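Side-chain contacts in CCMAN5 (Cellulosimicrobium cellulans, PDB 2XSG), which hydrolyses alpha-mannosidic bonds as a calcium-containing family 92 glycosidase and enables mannose-6-phosphate modification of lysosomal enzymes produced in yeast: residues A[268-273]-A[279-284]; A[333-338]-A[392-397]; A[490-495]-A[550-555]; A[590-595]-A[664-669]; A[698-701]-A[705-708]. One frame throughout, in Å; residues are numbered along the deposited sequence.

Contact 1: residues A[268-273]-A[279-284]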
# COMPACT_ATOMS: atom_id res chain seq x y z
N VAL A 268 -11.25 13.66 22.56
CA VAL A 268 -11.49 12.22 22.75
C VAL A 268 -10.18 11.43 22.72
O VAL A 268 -9.89 10.69 23.63
CB VAL A 268 -12.53 11.64 21.74
CG1 VAL A 268 -12.55 10.11 21.79
CG2 VAL A 268 -13.93 12.19 22.04
N GLU A 269 -9.38 11.67 21.69
CA GLU A 269 -8.16 10.92 21.43
C GLU A 269 -7.03 11.20 22.42
O GLU A 269 -6.35 10.28 22.89
CB GLU A 269 -7.67 11.25 20.02
CG GLU A 269 -7.01 10.12 19.33
CD GLU A 269 -7.02 10.27 17.82
OE1 GLU A 269 -6.30 11.16 17.31
OE2 GLU A 269 -7.71 9.46 17.16
N LEU A 270 -6.82 12.49 22.72
CA LEU A 270 -5.66 12.93 23.48
C LEU A 270 -5.98 13.37 24.92
O LEU A 270 -5.11 13.26 25.80
CB LEU A 270 -4.96 14.08 22.74
CG LEU A 270 -4.57 13.83 21.28
CD1 LEU A 270 -3.81 15.04 20.76
CD2 LEU A 270 -3.77 12.54 21.08
N GLY A 271 -7.18 13.87 25.14
CA GLY A 271 -7.59 14.44 26.43
C GLY A 271 -6.48 15.27 27.04
O GLY A 271 -5.92 16.15 26.37
N ASP A 272 -6.15 14.98 28.30
CA ASP A 272 -5.03 15.63 29.00
C ASP A 272 -3.83 14.70 29.14
O ASP A 272 -2.93 14.95 29.95
CB ASP A 272 -5.46 16.13 30.40
CG ASP A 272 -6.62 17.12 30.35
OD1 ASP A 272 -6.55 18.14 29.61
OD2 ASP A 272 -7.61 16.89 31.06
N LEU A 273 -3.80 13.63 28.35
CA LEU A 273 -2.66 12.74 28.33
C LEU A 273 -1.39 13.47 27.93
O LEU A 273 -1.42 14.41 27.13
CB LEU A 273 -2.89 11.54 27.40
CG LEU A 273 -4.15 10.68 27.62
CD1 LEU A 273 -4.25 9.64 26.54
CD2 LEU A 273 -4.23 10.05 29.02
N ARG A 279 2.42 8.49 23.07
CA ARG A 279 3.42 7.67 22.36
C ARG A 279 3.35 6.22 22.83
O ARG A 279 3.34 5.30 22.01
CB ARG A 279 4.83 8.22 22.59
CG ARG A 279 5.93 7.54 21.73
CD ARG A 279 7.34 7.86 22.29
NE ARG A 279 7.36 7.48 23.70
CZ ARG A 279 7.98 8.13 24.68
NH1 ARG A 279 8.70 9.23 24.43
NH2 ARG A 279 7.87 7.65 25.92
N ASP A 280 3.31 6.03 24.14
CA ASP A 280 3.28 4.69 24.74
C ASP A 280 2.03 3.92 24.30
O ASP A 280 2.10 2.73 23.99
CB ASP A 280 3.32 4.77 26.26
CG ASP A 280 4.69 5.18 26.81
OD1 ASP A 280 5.66 5.33 26.03
OD2 ASP A 280 4.80 5.32 28.05
N ARG A 281 0.89 4.60 24.31
CA ARG A 281 -0.38 3.95 23.94
C ARG A 281 -0.40 3.50 22.48
O ARG A 281 -0.95 2.44 22.14
CB ARG A 281 -1.57 4.83 24.26
CG ARG A 281 -2.90 4.21 23.91
CD ARG A 281 -4.03 5.21 24.07
NE ARG A 281 -3.90 6.33 23.14
CZ ARG A 281 -4.68 7.41 23.13
NH1 ARG A 281 -5.67 7.53 24.01
NH2 ARG A 281 -4.47 8.37 22.24
N THR A 282 0.20 4.29 21.60
CA THR A 282 0.25 3.89 20.20
C THR A 282 1.21 2.72 20.01
O THR A 282 0.95 1.84 19.19
CB THR A 282 0.60 5.05 19.28
OG1 THR A 282 -0.40 6.06 19.42
CG2 THR A 282 0.62 4.58 17.84
N ARG A 283 2.30 2.69 20.79
CA ARG A 283 3.22 1.53 20.73
C ARG A 283 2.50 0.25 21.12
O ARG A 283 2.68 -0.77 20.46
CB ARG A 283 4.49 1.72 21.58
CG ARG A 283 5.50 0.56 21.42
CD ARG A 283 6.62 0.59 22.48
NE ARG A 283 7.70 -0.35 22.15
CZ ARG A 283 8.74 -0.07 21.36
NH1 ARG A 283 8.87 1.12 20.79
NH2 ARG A 283 9.66 -1.00 21.12
N ALA A 284 1.67 0.31 22.17
CA ALA A 284 0.89 -0.84 22.62
C ALA A 284 -0.15 -1.25 21.58
O ALA A 284 -0.33 -2.44 21.32
CB ALA A 284 0.21 -0.57 23.98
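The backbone oxygen of Glu269 is gripped by both terminal nitrogens of one guanidinium: Arg281 NH2 reaches Glu269 O at 2.8 Å and Arg281 NH1 reaches the same atom at 3.0 Å. The oxygen lies within 2° of the guanidinium plane, where the N-H groups point. The NH1 bond stays in the carbonyl plane, whereas NH2 comes from 34° off it. An extended start with CG anti to the backbone N (chi1 -179°), then a bend at chi3, carries the end of the arginine across to the other segment. The segments belong to two consecutive helices, 259-270 and 275-290, joined by a short turn and loop. A type II' beta turn from Leu270 to Leu273 follows the first helix, and Gly271 takes the positive phi that glycine tolerates best. The turn brings Leu273 beside the arginine, its side chain crossing that of Arg281 at about a right angle. Leu273 CD1 lies over one face of the guanidinium, 3.6 Å from Arg281 NH1, so apolar packing uses the face and hydrogen bonding the edge. The carboxylate of Glu269 is engaged differently, by Ser144 and by a salt bridge to Arg143.

Contact 2: residues A[333-338]-A[392-397]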
# COMPACT_ATOMS: atom_id res chain seq x y z
N ARG A 333 -17.16 11.76 5.70
CA ARG A 333 -17.66 12.63 4.64
C ARG A 333 -17.72 11.87 3.34
O ARG A 333 -16.77 11.21 2.94
CB ARG A 333 -16.84 13.91 4.47
CG ARG A 333 -17.35 14.75 3.27
CD ARG A 333 -16.80 16.14 3.23
NE ARG A 333 -15.39 16.12 3.54
CZ ARG A 333 -14.41 15.99 2.66
NH1 ARG A 333 -14.65 15.90 1.35
NH2 ARG A 333 -13.17 15.96 3.11
N GLY A 334 -18.86 11.98 2.67
CA GLY A 334 -19.11 11.25 1.44
C GLY A 334 -18.68 12.07 0.25
O GLY A 334 -18.52 13.29 0.35
N VAL A 335 -18.51 11.41 -0.89
CA VAL A 335 -18.20 12.10 -2.15
C VAL A 335 -19.29 13.10 -2.57
O VAL A 335 -19.05 13.93 -3.43
CB VAL A 335 -17.89 11.10 -3.31
CG1 VAL A 335 -16.55 10.44 -3.11
CG2 VAL A 335 -18.99 10.06 -3.45
N ASP A 336 -20.47 13.02 -1.95
CA ASP A 336 -21.51 14.05 -2.16
C ASP A 336 -21.19 15.35 -1.40
O ASP A 336 -21.82 16.39 -1.62
CB ASP A 336 -22.91 13.53 -1.82
CG ASP A 336 -23.04 13.04 -0.37
OD1 ASP A 336 -22.04 13.04 0.38
OD2 ASP A 336 -24.17 12.66 -0.00
N GLY A 337 -20.21 15.30 -0.51
CA GLY A 337 -19.77 16.51 0.19
C GLY A 337 -20.49 16.66 1.51
O GLY A 337 -20.32 17.67 2.21
N ALA A 338 -21.29 15.66 1.86
CA ALA A 338 -22.08 15.70 3.08
C ALA A 338 -21.60 14.70 4.13
O ALA A 338 -20.86 13.76 3.83
CB ALA A 338 -23.55 15.49 2.76
N GLY A 392 -21.34 10.38 -12.74
CA GLY A 392 -19.92 10.67 -12.88
C GLY A 392 -19.03 9.65 -12.16
O GLY A 392 -19.48 8.98 -11.21
N GLY A 393 -17.78 9.53 -12.62
CA GLY A 393 -16.82 8.62 -12.02
C GLY A 393 -16.28 9.18 -10.71
O GLY A 393 -16.43 10.37 -10.43
N LEU A 394 -15.64 8.33 -9.92
CA LEU A 394 -15.12 8.78 -8.64
C LEU A 394 -14.13 9.94 -8.78
O LEU A 394 -14.04 10.79 -7.90
CB LEU A 394 -14.51 7.61 -7.88
CG LEU A 394 -15.54 6.66 -7.25
CD1 LEU A 394 -14.86 5.43 -6.71
CD2 LEU A 394 -16.32 7.39 -6.15
N GLY A 395 -13.40 9.98 -9.89
CA GLY A 395 -12.45 11.07 -10.18
C GLY A 395 -13.03 12.47 -10.22
O GLY A 395 -12.30 13.45 -10.08
N GLY A 396 -14.35 12.59 -10.37
CA GLY A 396 -14.99 13.90 -10.45
C GLY A 396 -15.41 14.52 -9.12
O GLY A 396 -15.88 15.66 -9.09
N PHE A 397 -15.23 13.80 -8.03
CA PHE A 397 -15.61 14.29 -6.72
C PHE A 397 -14.39 14.69 -5.91
O PHE A 397 -13.27 14.24 -6.19
CB PHE A 397 -16.38 13.22 -5.92
CG PHE A 397 -17.55 12.64 -6.65
CD1 PHE A 397 -18.70 13.40 -6.86
CD2 PHE A 397 -17.52 11.32 -7.12
CE1 PHE A 397 -19.80 12.87 -7.55
CE2 PHE A 397 -18.61 10.78 -7.80
CZ PHE A 397 -19.76 11.55 -8.01
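Val335 meets Phe397 with its backbone as well as its side chain: Val335 O comes 3.5 Å from Phe397 CD1, while Val335 CB packs 3.7 Å from Phe397 CG. The valine methyl CG2 lies over one face of the ring, 4.1 Å above the plane and displaced toward the rim. It occupies the crowded position between its own backbone N and carbonyl carbon, which leaves CG1 to turn toward Phe397 CB and Leu394. The latter touch is looser, with Val335 CG1 4.3 Å from Leu394 CD2. A beta-branched valine suits this place because its two methyls can serve two neighbours from a short stem. Both segments are loops of the catalytic domain, which in this family is an (alpha/alpha)6 barrel, and they pack on the same helix, 368-387: Val335 rests on Leu381 and Asp384, and Leu394 on Phe382 and Ala385. Val335 is presented by a type I beta turn from Gly334 to Gly337, between strands 331-333 and 339-341. Gly337 closes that turn with positive phi, where any CB would be jammed against the preceding carbonyl oxygen, and its N bonds to Gly334 O at 2.8 Å. In the other segment, glycines flank Leu394, which opens a short 3-10 segment (394-396); Phe397 follows it, and these two are the side chains that meet Val335. The phenylalanine also packs on Thr388 and Thr390.

Contact 3: residues A[490-495]-A[550-555]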
# COMPACT_ATOMS: atom_id res chain seq x y z
N TRP A 490 -13.97 -14.14 -22.57
CA TRP A 490 -13.54 -13.65 -23.90
C TRP A 490 -12.03 -13.35 -24.06
O TRP A 490 -11.42 -13.74 -25.07
CB TRP A 490 -14.38 -12.45 -24.36
CG TRP A 490 -15.87 -12.71 -24.67
CD1 TRP A 490 -16.50 -13.93 -24.81
CD2 TRP A 490 -16.88 -11.72 -24.94
NE1 TRP A 490 -17.82 -13.74 -25.10
CE2 TRP A 490 -18.08 -12.40 -25.19
CE3 TRP A 490 -16.88 -10.32 -24.97
CZ2 TRP A 490 -19.28 -11.74 -25.48
CZ3 TRP A 490 -18.06 -9.66 -25.25
CH2 TRP A 490 -19.25 -10.36 -25.51
N PRO A 491 -11.41 -12.64 -23.08
CA PRO A 491 -10.01 -12.28 -23.26
C PRO A 491 -9.12 -13.51 -23.43
O PRO A 491 -8.28 -13.53 -24.33
CB PRO A 491 -9.65 -11.54 -21.98
CG PRO A 491 -10.93 -11.06 -21.44
CD PRO A 491 -11.97 -12.05 -21.85
N ILE A 492 -9.32 -14.53 -22.59
CA ILE A 492 -8.56 -15.78 -22.71
C ILE A 492 -8.79 -16.47 -24.07
O ILE A 492 -7.84 -16.85 -24.75
CB ILE A 492 -8.85 -16.76 -21.54
CG1 ILE A 492 -8.20 -16.25 -20.24
CG2 ILE A 492 -8.29 -18.15 -21.85
CD1 ILE A 492 -8.84 -16.84 -18.99
N GLU A 493 -10.05 -16.64 -24.45
CA GLU A 493 -10.36 -17.38 -25.68
C GLU A 493 -9.90 -16.64 -26.93
O GLU A 493 -9.33 -17.25 -27.83
CB GLU A 493 -11.86 -17.64 -25.75
CG GLU A 493 -12.32 -18.48 -26.93
CD GLU A 493 -13.74 -18.12 -27.34
OE1 GLU A 493 -14.48 -17.57 -26.50
OE2 GLU A 493 -14.10 -18.38 -28.52
N LYS A 494 -10.11 -15.33 -26.96
CA LYS A 494 -9.94 -14.54 -28.18
C LYS A 494 -8.56 -13.90 -28.35
O LYS A 494 -8.19 -13.54 -29.47
CB LYS A 494 -11.03 -13.44 -28.27
CG LYS A 494 -12.47 -13.95 -28.24
CD LYS A 494 -12.98 -14.22 -29.66
CE LYS A 494 -14.49 -14.36 -29.70
NZ LYS A 494 -14.95 -15.74 -29.34
N LEU A 495 -7.81 -13.73 -27.26
CA LEU A 495 -6.49 -13.09 -27.37
C LEU A 495 -5.28 -14.00 -27.14
O LEU A 495 -4.14 -13.54 -27.24
CB LEU A 495 -6.40 -11.82 -26.49
CG LEU A 495 -7.39 -10.71 -26.80
CD1 LEU A 495 -7.16 -9.53 -25.87
CD2 LEU A 495 -7.26 -10.27 -28.25
N MET A 550 -7.40 -20.13 -14.78
CA MET A 550 -6.20 -20.83 -15.17
C MET A 550 -6.52 -22.05 -16.01
O MET A 550 -5.75 -22.38 -16.89
CB MET A 550 -5.38 -21.24 -13.93
CG MET A 550 -4.60 -20.08 -13.27
SD MET A 550 -3.38 -19.36 -14.39
CE MET A 550 -2.18 -20.69 -14.49
N ASP A 551 -7.65 -22.71 -15.76
CA ASP A 551 -8.00 -23.89 -16.54
C ASP A 551 -8.22 -23.53 -18.00
O ASP A 551 -7.67 -24.17 -18.89
CB ASP A 551 -9.23 -24.59 -15.99
CG ASP A 551 -9.42 -25.99 -16.60
OD1 ASP A 551 -10.09 -26.10 -17.65
OD2 ASP A 551 -8.87 -26.96 -16.03
N ALA A 552 -9.03 -22.49 -18.24
CA ALA A 552 -9.29 -22.03 -19.59
C ALA A 552 -8.00 -21.47 -20.20
O ALA A 552 -7.75 -21.63 -21.39
CB ALA A 552 -10.40 -20.98 -19.61
N LEU A 553 -7.17 -20.81 -19.38
CA LEU A 553 -5.92 -20.28 -19.88
C LEU A 553 -5.00 -21.41 -20.33
O LEU A 553 -4.43 -21.34 -21.41
CB LEU A 553 -5.24 -19.37 -18.86
CG LEU A 553 -4.07 -18.53 -19.38
CD1 LEU A 553 -4.58 -17.50 -20.36
CD2 LEU A 553 -3.40 -17.82 -18.22
N VAL A 554 -4.88 -22.46 -19.51
CA VAL A 554 -4.06 -23.64 -19.88
C VAL A 554 -4.51 -24.22 -21.24
O VAL A 554 -3.69 -24.45 -22.11
CB VAL A 554 -4.00 -24.73 -18.74
CG1 VAL A 554 -3.37 -26.04 -19.20
CG2 VAL A 554 -3.21 -24.20 -17.53
N GLU A 555 -5.82 -24.43 -21.41
CA GLU A 555 -6.40 -24.88 -22.70
C GLU A 555 -6.11 -23.93 -23.86
O GLU A 555 -5.70 -24.37 -24.93
CB GLU A 555 -7.91 -25.14 -22.57
CG GLU A 555 -8.64 -25.21 -23.93
CD GLU A 555 -9.93 -26.08 -23.93
OE1 GLU A 555 -10.16 -26.82 -22.95
OE2 GLU A 555 -10.70 -26.02 -24.93
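Ile492 branches at CB, and its two arms divide the facing helix between them. The CG2 methyl goes to the backbone, lying 3.6 Å from Ala552 O and 3.7 Å from Leu553 CA. The other arm begins at CG1, which touches Leu553 CD1 at 3.8 Å. At the tip, Ile492 CD1 lies more loosely, 4.4 Å from Leu553 CB, with Ala552 CB similarly placed. The first torsion explains the division: with CG1 anti to the carbonyl carbon (chi1 -72°), CG2 falls anti to the backbone N and points at the opposing main chain. This is helix-to-helix packing within the family 92 catalytic domain, joining helix 478-495 to helix 550-556. The small side chain of Ala552 lets the isoleucine come up to the backbone, its CB 4.2 Å from Ile492 CG2. Leu553 approaches differently, its side chain crossing that of Ile492 at about a right angle and offering chiefly CD1. Just before Ile492, Pro491 has no N-H to give to the preceding turn, in keeping with the kink of the helix there. Asp546, in the loop leading to helix 550-556, also touches both Pro491 and Ile492. On the solvent side, Lys494 NZ pairs with Glu493 OE2 at 2.9 Å.

Contact 4: residues A[590-595]-A[664-669]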
# COMPACT_ATOMS: atom_id res chain seq x y z
N ILE A 590 1.95 -6.52 -11.69
CA ILE A 590 1.27 -7.11 -12.83
C ILE A 590 1.27 -8.64 -12.76
O ILE A 590 0.22 -9.28 -12.86
CB ILE A 590 1.88 -6.64 -14.18
CG1 ILE A 590 1.70 -5.12 -14.40
CG2 ILE A 590 1.31 -7.46 -15.35
CD1 ILE A 590 0.33 -4.56 -14.03
N ASP A 591 2.46 -9.23 -12.59
CA ASP A 591 2.52 -10.69 -12.50
C ASP A 591 2.98 -11.18 -11.12
O ASP A 591 3.76 -12.13 -11.02
CB ASP A 591 3.28 -11.31 -13.68
CG ASP A 591 4.76 -10.95 -13.72
OD1 ASP A 591 5.15 -9.80 -13.39
OD2 ASP A 591 5.56 -11.83 -14.10
N LEU A 592 2.45 -10.54 -10.07
CA LEU A 592 2.76 -10.90 -8.68
C LEU A 592 2.50 -12.38 -8.38
O LEU A 592 3.22 -12.99 -7.58
CB LEU A 592 1.90 -10.11 -7.69
CG LEU A 592 2.31 -8.79 -7.05
CD1 LEU A 592 1.14 -8.25 -6.19
CD2 LEU A 592 3.59 -8.93 -6.21
N GLN A 593 1.45 -12.91 -9.00
CA GLN A 593 1.02 -14.27 -8.75
C GLN A 593 1.86 -15.29 -9.50
O GLN A 593 1.78 -16.47 -9.22
CB GLN A 593 -0.46 -14.45 -9.11
CG GLN A 593 -0.77 -14.65 -10.59
CD GLN A 593 -0.69 -13.40 -11.43
OE1 GLN A 593 -0.04 -12.41 -11.08
NE2 GLN A 593 -1.35 -13.44 -12.59
N ALA A 594 2.67 -14.83 -10.46
CA ALA A 594 3.35 -15.77 -11.39
C ALA A 594 4.20 -16.86 -10.72
O ALA A 594 4.21 -17.98 -11.20
CB ALA A 594 4.14 -15.04 -12.44
N PRO A 595 4.93 -16.52 -9.63
CA PRO A 595 5.70 -17.58 -8.97
C PRO A 595 4.89 -18.73 -8.42
O PRO A 595 5.42 -19.83 -8.29
CB PRO A 595 6.41 -16.85 -7.83
CG PRO A 595 6.46 -15.41 -8.28
CD PRO A 595 5.27 -15.18 -9.11
N GLY A 664 1.36 -0.42 0.57
CA GLY A 664 1.71 -1.61 1.33
C GLY A 664 1.54 -2.93 0.60
O GLY A 664 1.58 -3.98 1.23
N THR A 665 1.35 -2.88 -0.72
CA THR A 665 1.17 -4.14 -1.49
C THR A 665 2.41 -5.04 -1.45
O THR A 665 2.31 -6.23 -1.14
CB THR A 665 0.79 -3.89 -2.96
OG1 THR A 665 -0.37 -3.06 -3.00
CG2 THR A 665 0.49 -5.24 -3.68
N MET A 666 3.57 -4.49 -1.80
CA MET A 666 4.78 -5.31 -1.81
C MET A 666 5.04 -5.90 -0.41
O MET A 666 5.35 -7.10 -0.29
CB MET A 666 5.98 -4.55 -2.39
CG MET A 666 5.84 -4.22 -3.90
SD MET A 666 5.27 -5.67 -4.87
CE MET A 666 5.63 -5.10 -6.54
N SER A 667 4.86 -5.09 0.64
CA SER A 667 4.96 -5.57 2.04
C SER A 667 3.98 -6.70 2.36
O SER A 667 4.36 -7.69 2.99
CB SER A 667 4.72 -4.43 3.03
OG SER A 667 5.70 -3.42 2.90
N THR A 668 2.72 -6.52 1.93
CA THR A 668 1.67 -7.51 2.13
C THR A 668 1.97 -8.83 1.41
O THR A 668 1.76 -9.90 1.96
CB THR A 668 0.30 -6.97 1.70
OG1 THR A 668 0.05 -5.73 2.36
CG2 THR A 668 -0.80 -7.93 2.07
N MET A 669 2.49 -8.76 0.18
CA MET A 669 2.95 -9.98 -0.50
C MET A 669 4.09 -10.68 0.24
O MET A 669 4.18 -11.91 0.25
CB MET A 669 3.32 -9.70 -1.95
CG MET A 669 2.19 -9.08 -2.76
SD MET A 669 0.61 -9.97 -2.76
CE MET A 669 -0.39 -9.04 -1.60
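Leu592 sets its forked end astride Met669, with both Leu592 CD1 and Leu592 CD2 lying 3.7 Å from Met669 CG. The two side chains cross at about a right angle, and Leu592 CD1 is also 3.9 Å from Met669 SD. The other methyl meets a second sulfur, Leu592 CD2 lying 3.9 Å from Met666 SD. Bent at chi2 (-46°), the Met666 chain swings its SD toward the leucine, a flexibility that suits methionine to such packing. Thr665 completes the surround with a methyl, its CG2 4.0 Å from Leu592 CD1, while its hydroxyl bonds instead to the carbonyl of Asp662. An alanine in place of Leu592 is likely to open a gap between the two methionines and leave their sulfurs freer to shift. Gly664 occupies the N-cap position of helix 665-675 with positive phi, and its carbonyl oxygen accepts from both the N and the OG1 of Thr668, which reach it from opposite faces. The segments follow closely on the calcium ligands Asn588, Glu589 and Asp662, and the Met666 side chain lies about 5 Å from the ion; this is apolar packing beside the calcium site of the family 92 catalytic domain.

Contact 5: residues A[698-701]-A[705-708]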
# COMPACT_ATOMS: atom_id res chain seq x y z
N THR A 698 1.80 -18.40 13.85
CA THR A 698 0.46 -18.48 14.47
C THR A 698 -0.31 -17.16 14.27
O THR A 698 0.14 -16.10 14.71
CB THR A 698 0.54 -18.80 16.00
OG1 THR A 698 1.23 -20.04 16.20
CG2 THR A 698 -0.84 -18.89 16.63
N ILE A 699 -1.46 -17.25 13.62
CA ILE A 699 -2.36 -16.12 13.50
C ILE A 699 -3.49 -16.30 14.51
O ILE A 699 -4.27 -17.25 14.40
CB ILE A 699 -2.93 -15.96 12.07
CG1 ILE A 699 -1.80 -15.90 11.03
CG2 ILE A 699 -3.85 -14.71 12.00
CD1 ILE A 699 -2.28 -16.04 9.52
N THR A 700 -3.55 -15.39 15.49
CA THR A 700 -4.57 -15.42 16.55
C THR A 700 -5.71 -14.47 16.20
O THR A 700 -5.48 -13.28 15.96
CB THR A 700 -3.96 -15.06 17.91
OG1 THR A 700 -2.80 -15.89 18.15
CG2 THR A 700 -4.97 -15.23 19.04
N TYR A 701 -6.92 -15.01 16.13
CA TYR A 701 -8.12 -14.23 15.81
C TYR A 701 -8.77 -13.62 17.06
O TYR A 701 -8.41 -13.98 18.18
CB TYR A 701 -9.09 -15.07 14.97
CG TYR A 701 -8.40 -15.52 13.71
CD1 TYR A 701 -8.03 -14.59 12.75
CD2 TYR A 701 -8.03 -16.87 13.52
CE1 TYR A 701 -7.37 -14.98 11.60
CE2 TYR A 701 -7.36 -17.27 12.37
CZ TYR A 701 -7.03 -16.32 11.42
OH TYR A 701 -6.37 -16.68 10.29
N SER A 705 -9.16 -18.14 19.10
CA SER A 705 -8.78 -19.25 18.21
C SER A 705 -7.59 -18.80 17.34
O SER A 705 -7.30 -17.59 17.25
CB SER A 705 -9.95 -19.69 17.33
OG SER A 705 -10.18 -18.77 16.27
N ALA A 706 -6.89 -19.75 16.73
CA ALA A 706 -5.65 -19.46 16.01
C ALA A 706 -5.42 -20.37 14.81
O ALA A 706 -5.69 -21.57 14.90
CB ALA A 706 -4.45 -19.55 16.96
N PHE A 707 -4.92 -19.81 13.71
CA PHE A 707 -4.41 -20.63 12.59
C PHE A 707 -2.93 -20.88 12.81
O PHE A 707 -2.16 -19.95 13.09
CB PHE A 707 -4.64 -19.93 11.25
CG PHE A 707 -4.02 -20.65 10.07
CD1 PHE A 707 -4.60 -21.82 9.57
CD2 PHE A 707 -2.86 -20.16 9.47
CE1 PHE A 707 -4.04 -22.48 8.47
CE2 PHE A 707 -2.29 -20.82 8.37
CZ PHE A 707 -2.88 -21.98 7.87
N THR A 708 -2.52 -22.13 12.71
CA THR A 708 -1.11 -22.43 12.92
C THR A 708 -0.57 -23.15 11.71
O THR A 708 -1.08 -24.20 11.33
CB THR A 708 -0.89 -23.22 14.24
OG1 THR A 708 -1.64 -22.60 15.28
CG2 THR A 708 0.58 -23.22 14.64
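Strands 698-700 and 706-708 run antiparallel, their axes 4.5 Å apart, with Ile699 and Phe707 as the hydrogen-bonded pair. They form a beta hairpin in the mixed sheet near the C-terminal end of the chain. The pair is joined both ways, Phe707 N to Ile699 O at 2.7 Å and Ile699 N to Phe707 O at 2.8 Å, and a third bond nearer the turn runs from Tyr701 N to Ser705 O. Ile699 and Phe707 share the sheet's buried face and cross obliquely; the aromatic leans away, so only a light touch remains. Tyr701 lies alongside Phe707, pointing the same way, with CE2 4.0 Å from Phe707 CB. With CG anti to the carbonyl carbon (chi1 -58°), its ring reaches back over the second strand, and its hydroxyl is satisfied by the backbone oxygen of Tyr365, in helix 353-366. A serine in place of Tyr701 would probably leave that oxygen without its hydroxyl partner and uncover the flank of Phe707. Val741, in helix 738-742, touches both aromatic side chains. The other face carries small and beta-branched residues, threonines whose branching suits extended strands. There Thr698 CG2 packs 3.7 Å from Ala706 CB across the diagonal, and Thr698 OG1 sits 3.6 Å from the Thr708 CG2 methyl.

Overall arrangement
Contact 4 lies deepest, its centre about 11 Å from that of the chain, and is the one beside the metal: the Met666 side chain is about 5 Å from the calcium ion. The Thr665 side chain is about 9 Å from a bound buffer molecule (B3P), and the side chain of Leu394 in contact 2 is about 14 Å from one. Contact 3 is nearest to contact 4, about 7 Å between closest atoms, and contact 5 follows at about 11 Å. Contacts 1 and 3 lie on opposite sides of the chain's centre, their own centres about 53 Å apart. The five follow in series along the chain, and none touches another.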